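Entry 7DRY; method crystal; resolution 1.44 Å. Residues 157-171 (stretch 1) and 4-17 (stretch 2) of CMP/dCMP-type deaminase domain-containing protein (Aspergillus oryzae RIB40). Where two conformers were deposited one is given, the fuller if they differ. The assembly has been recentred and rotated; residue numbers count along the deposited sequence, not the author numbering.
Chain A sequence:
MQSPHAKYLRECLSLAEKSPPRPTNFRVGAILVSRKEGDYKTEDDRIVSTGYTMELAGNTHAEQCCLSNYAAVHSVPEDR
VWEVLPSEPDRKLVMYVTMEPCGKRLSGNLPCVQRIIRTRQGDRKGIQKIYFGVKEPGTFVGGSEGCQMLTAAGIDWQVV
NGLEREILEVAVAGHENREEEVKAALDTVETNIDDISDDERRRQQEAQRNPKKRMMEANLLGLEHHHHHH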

# COMPACT_ATOMS: atom_id res chain seq x y z
N TRP A 157 -11.70 0.34 -2.99
CA TRP A 157 -10.50 -0.30 -3.51
C TRP A 157 -10.76 -0.83 -4.90
O TRP A 157 -11.91 -1.08 -5.30
CB TRP A 157 -9.96 -1.39 -2.57
CG TRP A 157 -10.97 -2.43 -2.22
CD1 TRP A 157 -11.80 -2.43 -1.14
CD2 TRP A 157 -11.26 -3.62 -2.96
NE1 TRP A 157 -12.59 -3.55 -1.15
CE2 TRP A 157 -12.28 -4.30 -2.26
CE3 TRP A 157 -10.76 -4.18 -4.13
CZ2 TRP A 157 -12.81 -5.52 -2.70
CZ3 TRP A 157 -11.29 -5.39 -4.57
CH2 TRP A 157 -12.30 -6.04 -3.85
N GLN A 158 -9.68 -1.01 -5.65
CA GLN A 158 -9.77 -1.43 -7.04
C GLN A 158 -8.52 -2.22 -7.40
O GLN A 158 -7.40 -1.77 -7.13
CB GLN A 158 -9.87 -0.21 -7.95
CG GLN A 158 -10.03 -0.52 -9.42
CD GLN A 158 -10.51 0.68 -10.20
OE1 GLN A 158 -11.35 1.45 -9.72
NE2 GLN A 158 -9.98 0.85 -11.40
N VAL A 159 -8.71 -3.39 -8.00
CA VAL A 159 -7.59 -4.16 -8.54
C VAL A 159 -7.28 -3.66 -9.94
O VAL A 159 -8.19 -3.49 -10.76
CB VAL A 159 -7.91 -5.66 -8.54
CG1 VAL A 159 -6.67 -6.44 -8.95
CG2 VAL A 159 -8.40 -6.10 -7.18
N VAL A 160 -6.00 -3.43 -10.22
CA VAL A 160 -5.53 -3.01 -11.53
C VAL A 160 -4.78 -4.19 -12.12
O VAL A 160 -3.71 -4.58 -11.61
CB VAL A 160 -4.62 -1.79 -11.43
CG1 VAL A 160 -4.15 -1.35 -12.82
CG2 VAL A 160 -5.34 -0.65 -10.70
N ASN A 161 -5.33 -4.78 -13.18
CA ASN A 161 -4.78 -6.00 -13.75
C ASN A 161 -3.62 -5.69 -14.69
O ASN A 161 -3.44 -4.55 -15.14
CB ASN A 161 -5.86 -6.75 -14.53
CG ASN A 161 -7.04 -7.17 -13.66
OD1 ASN A 161 -6.86 -7.61 -12.53
ND2 ASN A 161 -8.24 -7.03 -14.20
N GLY A 162 -2.82 -6.72 -14.96
CA GLY A 162 -1.79 -6.66 -15.99
C GLY A 162 -0.36 -6.71 -15.49
O GLY A 162 0.55 -6.88 -16.32
N LEU A 163 -0.12 -6.56 -14.19
CA LEU A 163 1.23 -6.58 -13.64
C LEU A 163 1.43 -7.69 -12.61
O LEU A 163 2.41 -7.66 -11.86
CB LEU A 163 1.60 -5.23 -13.04
CG LEU A 163 1.62 -4.05 -14.01
CD1 LEU A 163 1.44 -2.73 -13.26
CD2 LEU A 163 2.92 -4.07 -14.80
N GLU A 164 0.55 -8.70 -12.59
CA GLU A 164 0.52 -9.63 -11.47
C GLU A 164 1.83 -10.40 -11.34
O GLU A 164 2.39 -10.51 -10.24
CB GLU A 164 -0.66 -10.60 -11.61
CG GLU A 164 -2.04 -9.96 -11.62
CD GLU A 164 -2.45 -9.48 -12.99
OE1 GLU A 164 -1.67 -9.63 -13.95
OE2 GLU A 164 -3.58 -8.96 -13.12
N ARG A 165 2.32 -10.96 -12.44
CA ARG A 165 3.50 -11.80 -12.35
C ARG A 165 4.71 -11.01 -11.86
O ARG A 165 5.43 -11.45 -10.96
CB ARG A 165 3.80 -12.51 -13.67
CG ARG A 165 5.05 -13.35 -13.57
CD ARG A 165 5.25 -14.32 -14.70
NE ARG A 165 6.51 -15.02 -14.48
CZ ARG A 165 7.16 -15.71 -15.40
NH1 ARG A 165 6.67 -15.81 -16.63
NH2 ARG A 165 8.31 -16.29 -15.09
N GLU A 166 4.93 -9.82 -12.43
CA GLU A 166 6.08 -9.01 -12.04
C GLU A 166 5.98 -8.56 -10.59
O GLU A 166 6.98 -8.54 -9.87
CB GLU A 166 6.20 -7.79 -12.95
CG GLU A 166 6.65 -8.14 -14.35
CD GLU A 166 6.47 -6.99 -15.31
OE1 GLU A 166 7.39 -6.15 -15.40
OE2 GLU A 166 5.40 -6.91 -15.95
N ILE A 167 4.77 -8.20 -10.14
CA ILE A 167 4.58 -7.81 -8.75
C ILE A 167 4.97 -8.95 -7.81
O ILE A 167 5.67 -8.74 -6.81
CB ILE A 167 3.14 -7.34 -8.52
CG1 ILE A 167 2.96 -5.95 -9.14
CG2 ILE A 167 2.79 -7.33 -7.03
CD1 ILE A 167 1.50 -5.51 -9.21
N LEU A 168 4.56 -10.17 -8.14
CA LEU A 168 4.85 -11.32 -7.29
C LEU A 168 6.33 -11.69 -7.36
O LEU A 168 6.94 -12.00 -6.32
CB LEU A 168 3.98 -12.51 -7.69
CG LEU A 168 2.50 -12.32 -7.36
CD1 LEU A 168 1.66 -13.35 -8.09
CD2 LEU A 168 2.28 -12.40 -5.86
N GLU A 169 6.92 -11.68 -8.56
CA GLU A 169 8.34 -12.02 -8.69
C GLU A 169 9.20 -11.10 -7.84
O GLU A 169 10.15 -11.56 -7.19
CB GLU A 169 8.79 -11.95 -10.15
CG GLU A 169 8.10 -12.91 -11.12
CD GLU A 169 8.61 -14.33 -11.06
OE1 GLU A 169 9.45 -14.65 -10.20
OE2 GLU A 169 8.16 -15.13 -11.91
N VAL A 170 8.91 -9.80 -7.86
CA VAL A 170 9.65 -8.87 -7.02
C VAL A 170 9.35 -9.14 -5.55
O VAL A 170 10.27 -9.22 -4.72
CB VAL A 170 9.30 -7.43 -7.42
CG1 VAL A 170 9.83 -6.43 -6.38
CG2 VAL A 170 9.85 -7.12 -8.82
N ALA A 171 8.08 -9.33 -5.22
CA ALA A 171 7.68 -9.44 -3.82
C ALA A 171 8.41 -10.58 -3.11
O ALA A 171 8.86 -10.42 -1.96
CB ALA A 171 6.17 -9.65 -3.72
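Stretch 2 4-17: PHAKYLRECLSLAE

Two segments far apart in sequence can pack mainly through apolar side chains, with no hydrogen bond between them, and the N-terminal helix of this deaminase-domain protein illustrates the principle well. Stretch 2 is almost entirely α-helical from His5 onward, with backbone hydrogen bonds such as Leu9 N to His5 O (2.9 Å) and Leu13 N to Leu9 O (2.9 Å). It runs alongside stretch 1, which leaves a strand at Val159, passes through a short loop and enters a helix at Glu164, with Leu163 at the N-cap position. The two helices point the same way, their axes inclined by only 14° and approaching to 10.1 Å. The nearest CA atoms pair Val160 with Ala6 (6.8 Å), Ile167 with Leu13 (6.6 Å) and Val170 with Glu17 (6.7 Å), so both chains progress in the same direction.

Leu13 covers the most surface. With chi1 t and chi2 p, it places CD1 3.7 Å from Val170 CB and 3.8 Å from Ile167 CA, while its CD2 lies 3.9 Å from Glu166 CB. One leucine thus spans a full turn of the opposing helix. Val170, second in covered area, also reaches the end of stretch 2: its CG1 is 3.9 Å from Ala16 CB, and its CG2 is 3.7 Å from Glu17 OE2.

Leu163, nearly as well covered as Val170, fills the middle of the contact. Its CD1 rests 3.8 Å from both Leu9 CB and Ala6 O, and 4.1 Å from Arg10 CG, so it packs against backbone as well as side chains. At the far end, Leu9 also meets the loop before the helix, its CD1 lying 3.5 Å from Val160 CB, and Val160 CG2 sits 3.8 Å from His5 CB. The 573 Å² buried between the stretches reflects close packing of largely aliphatic groups.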

# COMPACT_ATOMS: atom_id res chain seq x y z
N PRO A 4 -4.09 6.24 -15.52
CA PRO A 4 -2.74 6.36 -14.96
C PRO A 4 -2.39 5.26 -13.97
O PRO A 4 -1.26 5.25 -13.45
CB PRO A 4 -2.80 7.70 -14.23
CG PRO A 4 -4.19 7.74 -13.71
CD PRO A 4 -5.01 7.19 -14.85
N HIS A 5 -3.32 4.34 -13.69
CA HIS A 5 -3.14 3.42 -12.57
C HIS A 5 -2.00 2.45 -12.83
O HIS A 5 -1.22 2.16 -11.91
CB HIS A 5 -4.43 2.68 -12.28
CG HIS A 5 -5.61 3.58 -12.13
ND1 HIS A 5 -5.56 4.72 -11.36
CD2 HIS A 5 -6.86 3.53 -12.65
CE1 HIS A 5 -6.73 5.34 -11.42
NE2 HIS A 5 -7.53 4.64 -12.19
N ALA A 6 -1.89 1.94 -14.05
CA ALA A 6 -0.80 1.03 -14.37
C ALA A 6 0.55 1.70 -14.19
O ALA A 6 1.49 1.09 -13.67
CB ALA A 6 -0.96 0.50 -15.80
N LYS A 7 0.67 2.96 -14.60
CA LYS A 7 1.95 3.66 -14.45
C LYS A 7 2.30 3.85 -12.98
O LYS A 7 3.45 3.63 -12.58
CB LYS A 7 1.94 5.00 -15.18
CG LYS A 7 3.29 5.70 -15.16
CD LYS A 7 3.22 7.12 -15.69
CE LYS A 7 4.60 7.77 -15.71
NZ LYS A 7 5.65 6.94 -15.04
N TYR A 8 1.32 4.24 -12.16
CA TYR A 8 1.59 4.35 -10.72
C TYR A 8 2.02 3.01 -10.14
O TYR A 8 2.93 2.96 -9.30
CB TYR A 8 0.35 4.85 -9.99
CG TYR A 8 0.21 6.36 -9.98
CD1 TYR A 8 1.14 7.16 -9.32
CD2 TYR A 8 -0.84 6.99 -10.65
CE1 TYR A 8 1.02 8.53 -9.31
CE2 TYR A 8 -0.96 8.37 -10.66
CZ TYR A 8 -0.03 9.14 -9.98
OH TYR A 8 -0.14 10.51 -9.96
N LEU A 9 1.40 1.91 -10.58
CA LEU A 9 1.79 0.62 -10.03
C LEU A 9 3.19 0.22 -10.47
O LEU A 9 3.92 -0.40 -9.69
CB LEU A 9 0.76 -0.45 -10.36
CG LEU A 9 -0.52 -0.31 -9.52
CD1 LEU A 9 -1.51 -1.35 -9.96
CD2 LEU A 9 -0.25 -0.41 -8.01
N ARG A 10 3.59 0.58 -11.69
CA ARG A 10 4.97 0.34 -12.11
C ARG A 10 5.95 1.14 -11.26
O ARG A 10 7.02 0.64 -10.90
CB ARG A 10 5.15 0.68 -13.59
CG ARG A 10 4.46 -0.29 -14.54
CD ARG A 10 4.91 -0.08 -15.98
NE ARG A 10 4.48 1.21 -16.51
CZ ARG A 10 3.34 1.41 -17.15
NH1 ARG A 10 2.48 0.41 -17.33
NH2 ARG A 10 3.04 2.62 -17.60
N GLU A 11 5.57 2.37 -10.91
CA GLU A 11 6.41 3.18 -10.03
C GLU A 11 6.46 2.56 -8.64
O GLU A 11 7.51 2.57 -7.99
CB GLU A 11 5.87 4.61 -9.99
CG GLU A 11 6.06 5.36 -11.31
CD GLU A 11 5.30 6.67 -11.39
OE1 GLU A 11 4.53 6.98 -10.46
OE2 GLU A 11 5.46 7.39 -12.40
N CYS A 12 5.34 2.00 -8.18
CA CYS A 12 5.34 1.29 -6.91
C CYS A 12 6.27 0.08 -6.97
O CYS A 12 6.96 -0.24 -5.99
CB CYS A 12 3.92 0.81 -6.63
SG CYS A 12 2.80 2.09 -6.00
N LEU A 13 6.29 -0.61 -8.11
CA LEU A 13 7.17 -1.76 -8.24
C LEU A 13 8.64 -1.35 -8.19
O LEU A 13 9.46 -2.05 -7.58
CB LEU A 13 6.84 -2.54 -9.51
CG LEU A 13 7.41 -3.96 -9.61
CD1 LEU A 13 6.94 -4.82 -8.44
CD2 LEU A 13 6.98 -4.56 -10.94
N SER A 14 8.98 -0.21 -8.78
CA SER A 14 10.35 0.28 -8.69
C SER A 14 10.73 0.56 -7.24
O SER A 14 11.87 0.29 -6.83
CB SER A 14 10.48 1.55 -9.53
OG SER A 14 10.45 1.20 -10.90
N LEU A 15 9.80 1.12 -6.46
CA LEU A 15 10.04 1.31 -5.03
C LEU A 15 10.24 -0.02 -4.32
O LEU A 15 11.13 -0.15 -3.48
CB LEU A 15 8.86 2.05 -4.40
CG LEU A 15 8.82 3.55 -4.71
CD1 LEU A 15 7.48 4.12 -4.32
CD2 LEU A 15 9.95 4.27 -3.99
N ALA A 16 9.41 -1.01 -4.65
CA ALA A 16 9.52 -2.33 -4.03
C ALA A 16 10.90 -2.92 -4.23
O ALA A 16 11.39 -3.66 -3.38
CB ALA A 16 8.46 -3.26 -4.62
N GLU A 17 11.53 -2.62 -5.37
CA GLU A 17 12.85 -3.18 -5.67
C GLU A 17 13.94 -2.60 -4.79
O GLU A 17 15.04 -3.17 -4.74
CB GLU A 17 13.14 -2.98 -7.16
CG GLU A 17 12.17 -3.78 -8.01
CD GLU A 17 12.19 -3.40 -9.47
OE1 GLU A 17 12.96 -2.50 -9.84
OE2 GLU A 17 11.43 -4.03 -10.24